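Local coordinates for glycerol dehydratase (Clostridium butyricum, PDB 1R9D), which dehydrates glycerol without vitamin B12, as a lyase of the pyruvate formate lyase-like family that probably works through a glycyl radical, at residues Y169-R174 with Y291-Y295; A286-Q290 with L342-Q347; Q347-G351 with E423-D427; P439-E443 with S524-N528. All blocks are in the same frame, centred on the assembly; numbering follows the deposited sequence.

Contact 1: residues Y169-R174 with Y291-Y295; sequences YGKVLR and YMYPY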
loop_
_atom_site.group_PDB
_atom_site.type_symbol
_atom_site.label_atom_id
_atom_site.label_comp_id
_atom_site.label_asym_id
_atom_site.label_seq_id
_atom_site.Cartn_x
_atom_site.Cartn_y
_atom_site.Cartn_z
ATOM N N TYR A 169 3.709 -28.208 -7.273
ATOM C CA TYR A 169 2.903 -28.995 -8.209
ATOM C C TYR A 169 2.368 -30.258 -7.544
ATOM O O TYR A 169 1.212 -30.630 -7.740
ATOM C CB TYR A 169 3.723 -29.406 -9.444
ATOM C CG TYR A 169 4.154 -28.277 -10.358
ATOM C CD1 TYR A 169 5.409 -27.680 -10.221
ATOM C CD2 TYR A 169 3.318 -27.824 -11.383
ATOM C CE1 TYR A 169 5.825 -26.662 -11.086
ATOM C CE2 TYR A 169 3.723 -26.809 -12.255
ATOM C CZ TYR A 169 4.978 -26.234 -12.101
ATOM O OH TYR A 169 5.390 -25.248 -12.968
ATOM N N GLY A 170 3.220 -30.916 -6.764
ATOM C CA GLY A 170 2.830 -32.143 -6.091
ATOM C C GLY A 170 1.617 -32.000 -5.194
ATOM O O GLY A 170 0.776 -32.896 -5.134
ATOM N N LYS A 171 1.520 -30.873 -4.499
ATOM C CA LYS A 171 0.398 -30.636 -3.600
ATOM C C LYS A 171 -0.913 -30.475 -4.353
ATOM O O LYS A 171 -1.918 -31.078 -3.983
ATOM C CB LYS A 171 0.646 -29.385 -2.755
ATOM C CG LYS A 171 -0.477 -29.067 -1.778
ATOM C CD LYS A 171 -0.155 -27.814 -0.974
ATOM C CE LYS A 171 -1.242 -27.495 0.039
ATOM N NZ LYS A 171 -0.922 -26.248 0.799
ATOM N N VAL A 172 -0.908 -29.656 -5.398
ATOM C CA VAL A 172 -2.118 -29.429 -6.177
ATOM C C VAL A 172 -2.560 -30.697 -6.909
ATOM O O VAL A 172 -3.755 -30.938 -7.070
ATOM C CB VAL A 172 -1.927 -28.289 -7.199
ATOM C CG1 VAL A 172 -3.241 -28.036 -7.937
ATOM C CG2 VAL A 172 -1.473 -27.022 -6.484
ATOM N N LEU A 173 -1.603 -31.503 -7.354
ATOM C CA LEU A 173 -1.942 -32.747 -8.042
ATOM C C LEU A 173 -2.695 -33.656 -7.079
ATOM O O LEU A 173 -3.593 -34.400 -7.480
ATOM C CB LEU A 173 -0.675 -33.463 -8.539
ATOM C CG LEU A 173 -0.019 -32.900 -9.801
ATOM C CD1 LEU A 173 1.316 -33.589 -10.047
ATOM C CD2 LEU A 173 -0.944 -33.108 -10.990
ATOM N N ARG A 174 -2.335 -33.584 -5.803
ATOM C CA ARG A 174 -2.970 -34.414 -4.789
ATOM C C ARG A 174 -4.344 -33.920 -4.335
ATOM O O ARG A 174 -5.296 -34.701 -4.277
ATOM C CB ARG A 174 -2.065 -34.542 -3.559
ATOM C CG ARG A 174 -2.618 -35.478 -2.496
ATOM C CD ARG A 174 -1.729 -35.567 -1.267
ATOM N NE ARG A 174 -1.846 -34.401 -0.397
ATOM C CZ ARG A 174 -0.899 -33.478 -0.244
ATOM N NH1 ARG A 174 0.245 -33.579 -0.907
ATOM N NH2 ARG A 174 -1.091 -32.461 0.587
ATOM N N TYR A 291 7.531 -35.944 -8.368
ATOM C CA TYR A 291 6.102 -35.839 -8.070
ATOM C C TYR A 291 5.193 -36.535 -9.081
ATOM O O TYR A 291 4.019 -36.767 -8.801
ATOM C CB TYR A 291 5.673 -34.369 -7.869
ATOM C CG TYR A 291 5.981 -33.393 -8.986
ATOM C CD1 TYR A 291 5.249 -33.394 -10.176
ATOM C CD2 TYR A 291 6.986 -32.433 -8.837
ATOM C CE1 TYR A 291 5.507 -32.462 -11.187
ATOM C CE2 TYR A 291 7.254 -31.500 -9.842
ATOM C CZ TYR A 291 6.514 -31.519 -11.013
ATOM O OH TYR A 291 6.788 -30.607 -12.007
ATOM N N MET A 292 5.727 -36.890 -10.245
ATOM C CA MET A 292 4.908 -37.572 -11.248
ATOM C C MET A 292 5.013 -39.090 -11.155
ATOM O O MET A 292 4.084 -39.803 -11.539
ATOM C CB MET A 292 5.296 -37.136 -12.664
ATOM C CG MET A 292 4.972 -35.690 -13.005
ATOM S SD MET A 292 3.210 -35.283 -12.846
ATOM C CE MET A 292 2.552 -35.925 -14.411
ATOM N N TYR A 293 6.132 -39.589 -10.636
ATOM C CA TYR A 293 6.337 -41.032 -10.535
ATOM C C TYR A 293 5.248 -41.791 -9.769
ATOM O O TYR A 293 4.811 -42.860 -10.205
ATOM C CB TYR A 293 7.707 -41.339 -9.920
ATOM C CG TYR A 293 7.962 -42.822 -9.757
ATOM C CD1 TYR A 293 8.119 -43.649 -10.868
ATOM C CD2 TYR A 293 8.000 -43.403 -8.493
ATOM C CE1 TYR A 293 8.304 -45.021 -10.722
ATOM C CE2 TYR A 293 8.182 -44.772 -8.334
ATOM C CZ TYR A 293 8.332 -45.576 -9.452
ATOM O OH TYR A 293 8.493 -46.934 -9.293
ATOM N N PRO A 294 4.805 -41.263 -8.616
ATOM C CA PRO A 294 3.763 -41.966 -7.859
ATOM C C PRO A 294 2.508 -42.268 -8.680
ATOM O O PRO A 294 1.911 -43.332 -8.537
ATOM C CB PRO A 294 3.495 -41.020 -6.696
ATOM C CG PRO A 294 4.857 -40.438 -6.441
ATOM C CD PRO A 294 5.331 -40.122 -7.843
ATOM N N TYR A 295 2.111 -41.339 -9.539
ATOM C CA TYR A 295 0.930 -41.546 -10.369
ATOM C C TYR A 295 1.194 -42.584 -11.455
ATOM O O TYR A 295 0.299 -43.343 -11.827
ATOM C CB TYR A 295 0.472 -40.221 -10.982
ATOM C CG TYR A 295 0.060 -39.212 -9.934
ATOM C CD1 TYR A 295 0.992 -38.346 -9.365
ATOM C CD2 TYR A 295 -1.254 -39.168 -9.459
ATOM C CE1 TYR A 295 0.631 -37.465 -8.345
ATOM C CE2 TYR A 295 -1.625 -38.291 -8.438
ATOM C CZ TYR A 295 -0.677 -37.446 -7.884
ATOM O OH TYR A 295 -1.030 -36.602 -6.854
HETATM O O HOH W 1 0.964 -35.582 -5.473
#
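Tyr291 turns the face of its phenol ring to Tyr169, where the first turn of helix 169-190 packs against helix 288-298. Tyr169 CB stands over that face, set toward the rim, in a CH-pi contact 4.0 Å from the centroid of the Tyr291 ring. The two rings are nearly parallel, with planes 20° apart, yet slid so far along each other that they barely overlap. What lies over the face of the Tyr169 ring is therefore the hydroxyl oxygen of its partner, with Tyr291 OH 3.7 Å from Tyr169 CD1. This placement follows from chi1 of 55°, which sets Tyr291 CG between its own backbone N and carbonyl carbon and leaves its CB beside Gly170. Both phenol oxygens are tied down by hydrogen bonds, Tyr291 OH to Pro285 O and Tyr169 OH to His271 ND1. On the same ring, nearer its CB, Leu173 CD1 comes within 3.9 Å of Tyr291 CD1. Met292 meets that methyl too, because bends at chi2 and chi3 curl its chain back until Met292 SD is 3.8 Å from Leu173 CD1. Beyond the kink at Pro294, Tyr295 brings its OH to 3.6 Å from Leu173 CB. A bound water bridges the two segments: it lies 2.6 Å from Tyr295 OH and donates to Gly170 O. Locally the two helix segments run roughly the same way, at 29°, a helix-helix packing built largely on tyrosines. Helix 260-277 covers them from the side, with Phe267 against both Tyr169 and Tyr291, Cys264 on Met292 and Ala263 on Tyr295.

Contact 2: residues A286-Q290 with L342-Q347; sequences ARFDQ and LIVGGQ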
loop_
_atom_site.group_PDB
_atom_site.type_symbol
_atom_site.label_atom_id
_atom_site.label_comp_id
_atom_site.label_asym_id
_atom_site.label_seq_id
_atom_site.Cartn_x
_atom_site.Cartn_y
_atom_site.Cartn_z
ATOM N N ALA A 286 10.801 -28.212 -12.329
ATOM C CA ALA A 286 11.744 -28.770 -11.362
ATOM C C ALA A 286 11.737 -30.302 -11.315
ATOM O O ALA A 286 11.842 -30.944 -12.358
ATOM C CB ALA A 286 11.483 -28.190 -9.975
ATOM N N ARG A 287 11.598 -30.884 -10.123
ATOM C CA ARG A 287 11.655 -32.343 -9.970
ATOM C C ARG A 287 10.439 -33.135 -10.446
ATOM O O ARG A 287 9.821 -33.879 -9.679
ATOM C CB ARG A 287 11.964 -32.705 -8.513
ATOM C CG ARG A 287 13.173 -31.977 -7.940
ATOM C CD ARG A 287 13.683 -32.648 -6.676
ATOM N NE ARG A 287 14.497 -33.833 -6.960
ATOM C CZ ARG A 287 15.017 -34.621 -6.022
ATOM N NH1 ARG A 287 14.799 -34.357 -4.741
ATOM N NH2 ARG A 287 15.777 -35.661 -6.359
ATOM N N PHE A 288 10.135 -32.987 -11.728
ATOM C CA PHE A 288 9.011 -33.650 -12.384
ATOM C C PHE A 288 8.990 -35.157 -12.111
ATOM O O PHE A 288 7.936 -35.733 -11.833
ATOM C CB PHE A 288 9.118 -33.395 -13.892
ATOM C CG PHE A 288 7.940 -33.877 -14.694
ATOM C CD1 PHE A 288 6.782 -33.110 -14.792
ATOM C CD2 PHE A 288 8.018 -35.069 -15.413
ATOM C CE1 PHE A 288 5.717 -33.521 -15.606
ATOM C CE2 PHE A 288 6.963 -35.488 -16.226
ATOM C CZ PHE A 288 5.813 -34.711 -16.324
ATOM N N ASP A 289 10.154 -35.793 -12.183
ATOM C CA ASP A 289 10.236 -37.229 -11.960
ATOM C C ASP A 289 9.849 -37.643 -10.545
ATOM O O ASP A 289 9.358 -38.750 -10.329
ATOM C CB ASP A 289 11.643 -37.744 -12.310
ATOM C CG ASP A 289 12.726 -37.228 -11.365
ATOM O OD1 ASP A 289 12.571 -36.123 -10.801
ATOM O OD2 ASP A 289 13.749 -37.929 -11.213
ATOM N N GLN A 290 10.041 -36.752 -9.582
ATOM C CA GLN A 290 9.705 -37.073 -8.204
ATOM C C GLN A 290 8.213 -36.976 -7.882
ATOM O O GLN A 290 7.681 -37.843 -7.187
ATOM C CB GLN A 290 10.508 -36.185 -7.255
ATOM C CG GLN A 290 12.019 -36.348 -7.427
ATOM C CD GLN A 290 12.470 -37.791 -7.260
ATOM O OE1 GLN A 290 12.180 -38.426 -6.249
ATOM N NE2 GLN A 290 13.186 -38.314 -8.256
ATOM N N LEU A 342 13.387 -28.340 -16.027
ATOM C CA LEU A 342 12.822 -29.575 -15.495
ATOM C C LEU A 342 14.027 -30.463 -15.206
ATOM O O LEU A 342 14.833 -30.725 -16.093
ATOM C CB LEU A 342 11.892 -30.220 -16.534
ATOM C CG LEU A 342 11.099 -31.466 -16.123
ATOM C CD1 LEU A 342 9.857 -31.604 -17.017
ATOM C CD2 LEU A 342 11.986 -32.700 -16.224
ATOM N N ILE A 343 14.151 -30.923 -13.965
ATOM C CA ILE A 343 15.301 -31.731 -13.577
ATOM C C ILE A 343 14.926 -33.131 -13.093
ATOM O O ILE A 343 13.853 -33.335 -12.527
ATOM C CB ILE A 343 16.097 -30.975 -12.473
ATOM C CG1 ILE A 343 17.487 -31.585 -12.281
ATOM C CG2 ILE A 343 15.328 -31.012 -11.166
ATOM C CD1 ILE A 343 18.466 -30.607 -11.653
ATOM N N VAL A 344 15.802 -34.104 -13.337
ATOM C CA VAL A 344 15.545 -35.462 -12.887
ATOM C C VAL A 344 16.766 -36.057 -12.195
ATOM O O VAL A 344 17.894 -35.586 -12.381
ATOM C CB VAL A 344 15.094 -36.395 -14.052
ATOM C CG1 VAL A 344 13.815 -35.848 -14.677
ATOM C CG2 VAL A 344 16.194 -36.536 -15.095
ATOM N N GLY A 345 16.529 -37.080 -11.383
ATOM C CA GLY A 345 17.610 -37.728 -10.660
ATOM C C GLY A 345 17.941 -37.001 -9.370
ATOM O O GLY A 345 17.233 -36.074 -8.971
ATOM N N GLY A 346 19.029 -37.411 -8.723
ATOM C CA GLY A 346 19.424 -36.777 -7.480
ATOM C C GLY A 346 19.074 -37.631 -6.276
ATOM O O GLY A 346 18.781 -38.812 -6.413
ATOM N N GLN A 347 19.105 -37.036 -5.090
ATOM C CA GLN A 347 18.791 -37.771 -3.873
ATOM C C GLN A 347 17.518 -37.242 -3.234
ATOM O O GLN A 347 17.008 -36.192 -3.635
ATOM C CB GLN A 347 19.969 -37.676 -2.889
ATOM C CG GLN A 347 20.413 -36.259 -2.561
ATOM C CD GLN A 347 21.759 -36.208 -1.844
ATOM O OE1 GLN A 347 21.885 -36.640 -0.698
ATOM N NE2 GLN A 347 22.772 -35.679 -2.524
HETATM O O HOH W 2 14.779 -34.677 -9.665
#
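Ala286 and Leu342 form a single beta bridge just where an inverse gamma turn centred on Arg287 leads into helix 288-298. Strand 341-344 is an outermost strand of a five-stranded mixed sheet within the chain, probably one half of the barrel known from pyruvate formate lyase relatives. Among backbone bonds, Ile343 N donates to Ala286 O at 2.8 Å, while Phe288 N, closing the turn, reaches that oxygen from the opposite face of its plane. Apolar contact is brief, with Phe288 CB 3.6 Å from Leu342 CG. Side-chain bonds carry more. Asp289 OD2 accepts a nearly straight bond from Gly345 N (2.9 Å, 174°), met from above the carboxylate plane, and also bonds Ser359 OG. Arg287 works end-on: its NH1 and NH2 both grip Gln347 O, at 3.1 and 3.0 Å, and NH2 bonds Gly345 O as well. A bend at chi3 (79°) swings the guanidinium over to these carbonyls, and NH1 adds a salt bridge to Asp427. Several bonds thus fix the rotation of this buried charged group, whose remaining NE points at a water in the guanidinium plane, donating to it at 2.8 Å.

Contact 3: residues Q347-G351 with E423-D427; sequences QNSEG and EDARD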
loop_
_atom_site.group_PDB
_atom_site.type_symbol
_atom_site.label_atom_id
_atom_site.label_comp_id
_atom_site.label_asym_id
_atom_site.label_seq_id
_atom_site.Cartn_x
_atom_site.Cartn_y
_atom_site.Cartn_z
ATOM N N GLN A 347 19.105 -37.036 -5.090
ATOM C CA GLN A 347 18.791 -37.771 -3.873
ATOM C C GLN A 347 17.518 -37.242 -3.234
ATOM O O GLN A 347 17.008 -36.192 -3.635
ATOM C CB GLN A 347 19.969 -37.676 -2.889
ATOM C CG GLN A 347 20.413 -36.259 -2.561
ATOM C CD GLN A 347 21.759 -36.208 -1.844
ATOM O OE1 GLN A 347 21.885 -36.640 -0.698
ATOM N NE2 GLN A 347 22.772 -35.679 -2.524
ATOM N N ASN A 348 16.985 -37.980 -2.262
ATOM C CA ASN A 348 15.779 -37.537 -1.569
ATOM C C ASN A 348 16.170 -36.885 -0.245
ATOM O O ASN A 348 17.359 -36.707 0.033
ATOM C CB ASN A 348 14.804 -38.699 -1.320
ATOM C CG ASN A 348 15.404 -39.811 -0.475
ATOM O OD1 ASN A 348 16.267 -39.575 0.367
ATOM N ND2 ASN A 348 14.925 -41.035 -0.687
ATOM N N SER A 349 15.175 -36.542 0.568
ATOM C CA SER A 349 15.427 -35.881 1.845
ATOM C C SER A 349 16.282 -36.650 2.844
ATOM O O SER A 349 16.935 -36.043 3.697
ATOM C CB SER A 349 14.103 -35.485 2.497
ATOM O OG SER A 349 13.553 -34.358 1.829
ATOM N N GLU A 350 16.291 -37.975 2.754
ATOM C CA GLU A 350 17.096 -38.753 3.684
ATOM C C GLU A 350 18.473 -39.098 3.117
ATOM O O GLU A 350 19.213 -39.896 3.691
ATOM C CB GLU A 350 16.338 -40.017 4.115
ATOM C CG GLU A 350 15.925 -40.943 2.993
ATOM C CD GLU A 350 14.763 -41.842 3.392
ATOM O OE1 GLU A 350 14.788 -42.387 4.520
ATOM O OE2 GLU A 350 13.827 -42.008 2.575
ATOM N N GLY A 351 18.816 -38.481 1.989
ATOM C CA GLY A 351 20.115 -38.718 1.388
ATOM C C GLY A 351 20.298 -40.026 0.640
ATOM O O GLY A 351 21.410 -40.563 0.596
ATOM N N GLU A 423 17.062 -31.032 4.915
ATOM C CA GLU A 423 16.005 -31.760 4.220
ATOM C C GLU A 423 15.544 -30.988 2.983
ATOM O O GLU A 423 15.420 -31.557 1.896
ATOM C CB GLU A 423 14.812 -31.991 5.154
ATOM C CG GLU A 423 13.939 -33.170 4.752
ATOM C CD GLU A 423 12.602 -33.215 5.486
ATOM O OE1 GLU A 423 12.569 -32.907 6.699
ATOM O OE2 GLU A 423 11.586 -33.573 4.844
ATOM N N ASP A 424 15.289 -29.691 3.149
ATOM C CA ASP A 424 14.845 -28.857 2.034
ATOM C C ASP A 424 15.930 -28.714 0.966
ATOM O O ASP A 424 15.644 -28.778 -0.225
ATOM C CB ASP A 424 14.423 -27.465 2.526
ATOM C CG ASP A 424 13.034 -27.456 3.153
ATOM O OD1 ASP A 424 12.269 -28.420 2.939
ATOM O OD2 ASP A 424 12.699 -26.471 3.847
ATOM N N ALA A 425 17.177 -28.520 1.393
ATOM C CA ALA A 425 18.283 -28.375 0.446
ATOM C C ALA A 425 18.441 -29.629 -0.417
ATOM O O ALA A 425 18.731 -29.535 -1.608
ATOM C CB ALA A 425 19.591 -28.083 1.191
ATOM N N ARG A 426 18.242 -30.800 0.184
ATOM C CA ARG A 426 18.362 -32.060 -0.538
ATOM C C ARG A 426 17.287 -32.227 -1.607
ATOM O O ARG A 426 17.459 -32.999 -2.549
ATOM C CB ARG A 426 18.288 -33.247 0.431
ATOM C CG ARG A 426 19.580 -33.510 1.176
ATOM C CD ARG A 426 19.418 -34.613 2.206
ATOM N NE ARG A 426 20.703 -34.986 2.795
ATOM C CZ ARG A 426 20.832 -35.678 3.920
ATOM N NH1 ARG A 426 19.753 -36.070 4.580
ATOM N NH2 ARG A 426 22.041 -35.978 4.383
ATOM N N ASP A 427 16.189 -31.494 -1.467
ATOM C CA ASP A 427 15.083 -31.594 -2.416
ATOM C C ASP A 427 15.072 -30.443 -3.427
ATOM O O ASP A 427 14.031 -30.102 -3.980
ATOM C CB ASP A 427 13.759 -31.628 -1.638
ATOM C CG ASP A 427 12.589 -32.093 -2.486
ATOM O OD1 ASP A 427 12.730 -33.121 -3.185
ATOM O OD2 ASP A 427 11.525 -31.437 -2.441
HETATM O O HOH W 3 12.206 -31.483 1.638
#
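Arg426, at the last turn of the short helix 422-426, reaches across the type I beta turn Asn348-Gly351 in a largely polar contact at the protein surface; the turn belongs to the loop between strand 341-344 and helix 357-369. The arginine chain is extended from CG to NE (chi2 175°), long enough to run alongside the turn, and Arg426 CB passes 3.6 Å from Asn348 O. At its end, Arg426 NH1 donates to Ser349 O at 3.0 Å, a fairly straight bond (160°) with the oxygen in the guanidinium plane. Gly351 CA lies over the centre of one face of that group, 3.9 Å above its plane, so the turn holds the guanidinium by both edge and face. Gln347, whose NE2 is bound to Asp408, turns its amide to within 17° of the guanidinium plane, with Gln347 OE1 4.0 Å from Arg426 NE. On the other flank Ser349 comes up against the side chain of Glu423, so tightly that the exact fit of this exposed pair is doubtful. A water 3.2 Å from Ser349 OG also gives a weak bond to Asp424 OD1. The turn is stiffened from within, since Gly351 N bonds Asn348 O and Glu350 N bonds Asn348 OD1 (2.9 Å). That second bond adds an Asx turn at its start, a familiar use of asparagine at the first position of a type I turn.

Contact 4: residues P439-E443 with S524-N528; sequences PGKTE and SMVDN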
loop_
_atom_site.group_PDB
_atom_site.type_symbol
_atom_site.label_atom_id
_atom_site.label_comp_id
_atom_site.label_asym_id
_atom_site.label_seq_id
_atom_site.Cartn_x
_atom_site.Cartn_y
_atom_site.Cartn_z
ATOM N N PRO A 439 11.646 -26.142 -4.171
ATOM C CA PRO A 439 10.355 -25.858 -4.803
ATOM C C PRO A 439 9.208 -25.799 -3.802
ATOM O O PRO A 439 9.222 -26.499 -2.786
ATOM C CB PRO A 439 10.186 -27.018 -5.784
ATOM C CG PRO A 439 11.602 -27.426 -6.102
ATOM C CD PRO A 439 12.245 -27.367 -4.730
ATOM N N GLY A 440 8.224 -24.956 -4.103
ATOM C CA GLY A 440 7.052 -24.822 -3.255
ATOM C C GLY A 440 7.227 -24.089 -1.939
ATOM O O GLY A 440 6.305 -24.075 -1.124
ATOM N N LYS A 441 8.386 -23.477 -1.724
ATOM C CA LYS A 441 8.643 -22.759 -0.478
ATOM C C LYS A 441 9.471 -21.495 -0.666
ATOM O O LYS A 441 9.810 -20.833 0.315
ATOM C CB LYS A 441 9.393 -23.661 0.504
ATOM C CG LYS A 441 8.677 -24.935 0.909
ATOM C CD LYS A 441 9.435 -25.608 2.048
ATOM C CE LYS A 441 8.691 -26.827 2.578
ATOM N NZ LYS A 441 9.424 -27.462 3.714
ATOM N N THR A 442 9.752 -21.136 -1.916
ATOM C CA THR A 442 10.627 -19.998 -2.200
ATOM C C THR A 442 10.154 -18.904 -3.162
ATOM O O THR A 442 9.451 -19.173 -4.133
ATOM C CB THR A 442 11.966 -20.526 -2.788
ATOM O OG1 THR A 442 12.414 -21.655 -2.027
ATOM C CG2 THR A 442 13.038 -19.448 -2.779
ATOM N N GLU A 443 10.555 -17.670 -2.866
ATOM C CA GLU A 443 10.332 -16.517 -3.740
ATOM C C GLU A 443 11.789 -16.063 -3.884
ATOM O O GLU A 443 12.296 -15.291 -3.070
ATOM C CB GLU A 443 9.493 -15.418 -3.078
ATOM C CG GLU A 443 9.414 -14.114 -3.906
ATOM C CD GLU A 443 8.681 -14.272 -5.247
ATOM O OE1 GLU A 443 8.768 -15.357 -5.859
ATOM O OE2 GLU A 443 8.031 -13.303 -5.701
ATOM N N SER A 524 -0.892 -19.003 -3.842
ATOM C CA SER A 524 -1.622 -20.081 -3.188
ATOM C C SER A 524 -0.896 -21.417 -3.254
ATOM O O SER A 524 -1.182 -22.320 -2.471
ATOM C CB SER A 524 -3.020 -20.221 -3.806
ATOM O OG SER A 524 -2.951 -20.701 -5.140
ATOM N N MET A 525 0.049 -21.538 -4.181
ATOM C CA MET A 525 0.786 -22.783 -4.352
ATOM C C MET A 525 2.216 -22.774 -3.809
ATOM O O MET A 525 3.020 -23.634 -4.166
ATOM C CB MET A 525 0.791 -23.172 -5.834
ATOM C CG MET A 525 -0.611 -23.384 -6.391
ATOM S SD MET A 525 -0.617 -23.780 -8.145
ATOM C CE MET A 525 -0.294 -22.194 -8.836
ATOM N N VAL A 526 2.529 -21.809 -2.949
ATOM C CA VAL A 526 3.862 -21.718 -2.345
ATOM C C VAL A 526 3.685 -21.538 -0.835
ATOM O O VAL A 526 2.962 -20.652 -0.385
ATOM C CB VAL A 526 4.669 -20.541 -2.925
ATOM C CG1 VAL A 526 6.059 -20.493 -2.276
ATOM C CG2 VAL A 526 4.802 -20.708 -4.432
ATOM N N ASP A 527 4.363 -22.382 -0.068
ATOM C CA ASP A 527 4.240 -22.392 1.386
ATOM C C ASP A 527 4.302 -21.153 2.247
ATOM O O ASP A 527 5.106 -20.244 2.052
ATOM C CB ASP A 527 5.173 -23.441 1.973
ATOM C CG ASP A 527 4.526 -24.802 2.032
ATOM O OD1 ASP A 527 5.194 -25.768 2.460
ATOM O OD2 ASP A 527 3.335 -24.896 1.650
ATOM N N ASN A 528 3.413 -21.176 3.237
ATOM C CA ASN A 528 3.231 -20.132 4.217
ATOM C C ASN A 528 2.377 -18.985 3.687
ATOM O O ASN A 528 1.803 -18.253 4.476
ATOM C CB ASN A 528 4.583 -19.633 4.729
ATOM C CG ASN A 528 5.415 -20.744 5.360
ATOM O OD1 ASN A 528 5.056 -21.922 5.296
ATOM N ND2 ASN A 528 6.539 -20.370 5.962
#
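Gly440 and Asp527 join two connecting pieces of the fold: the loop entering strand 442-443, which pairs in parallel with strand 543-551, and the link between helices 520-524 and 529-532. Their bond is the sole hydrogen bond across the contact. Asp527 N donates to Gly440 O at 2.8 Å, almost straight at 170°, though it comes from above the carbonyl plane. Gly440 has a positive phi (74°), a conformation that glycine adopts easily, and its backbone is also bonded to Ser166. Val526 supplies the apolar part. Its CA lies 3.6 Å from Gly440 O, and with CG1 anti to the backbone N (chi1 -179°) that methyl reaches over the main chain of the loop, 3.8 Å from Thr442 N and equally close to Lys441 N. Val526 also packs on Leu536, while the neighbouring Met525 is bonded through its backbone to Asp168. The bond from Asp527 CA to CB is directed at the loop, and Asp527 CB comes within 3.4 Å of Gly440 O. Past the glycine, Asp527 and Lys441 lie side by side and point the same way, the carboxylate running along the methylenes of the extended lysine. The charged atoms do not touch, with Lys441 NZ 4.7 Å from Asp527 OD1, though some attraction is likely; the lysine's salt bridge goes to Asp424, and what touches the carboxylate is the lysine carbon, Lys441 CE, 3.7 Å from Asp527 OD1.

Overall arrangement
Contact 2 is wholly buried, contact 4 mostly so, contact 1 partly, and contact 3 lies at the surface. Contacts 1 and 2 both use helix 288-298: the residues leading into it and its first turn are bonded to strand 341-344 and the loop after it, and its next turn packs on a helix, the one chiefly polar and the other chiefly aromatic and apolar. Contacts 2 and 3 share Gln347 and are joined by the salt bridge Arg287-Asp427, so the buried arginine is tied to the residue that follows helix 422-426. A second salt bridge, Asp424-Lys441, links contact 3 with contact 4. Contact 4 relies mainly on backbone, and reaches contact 1 through Met525 on Val172.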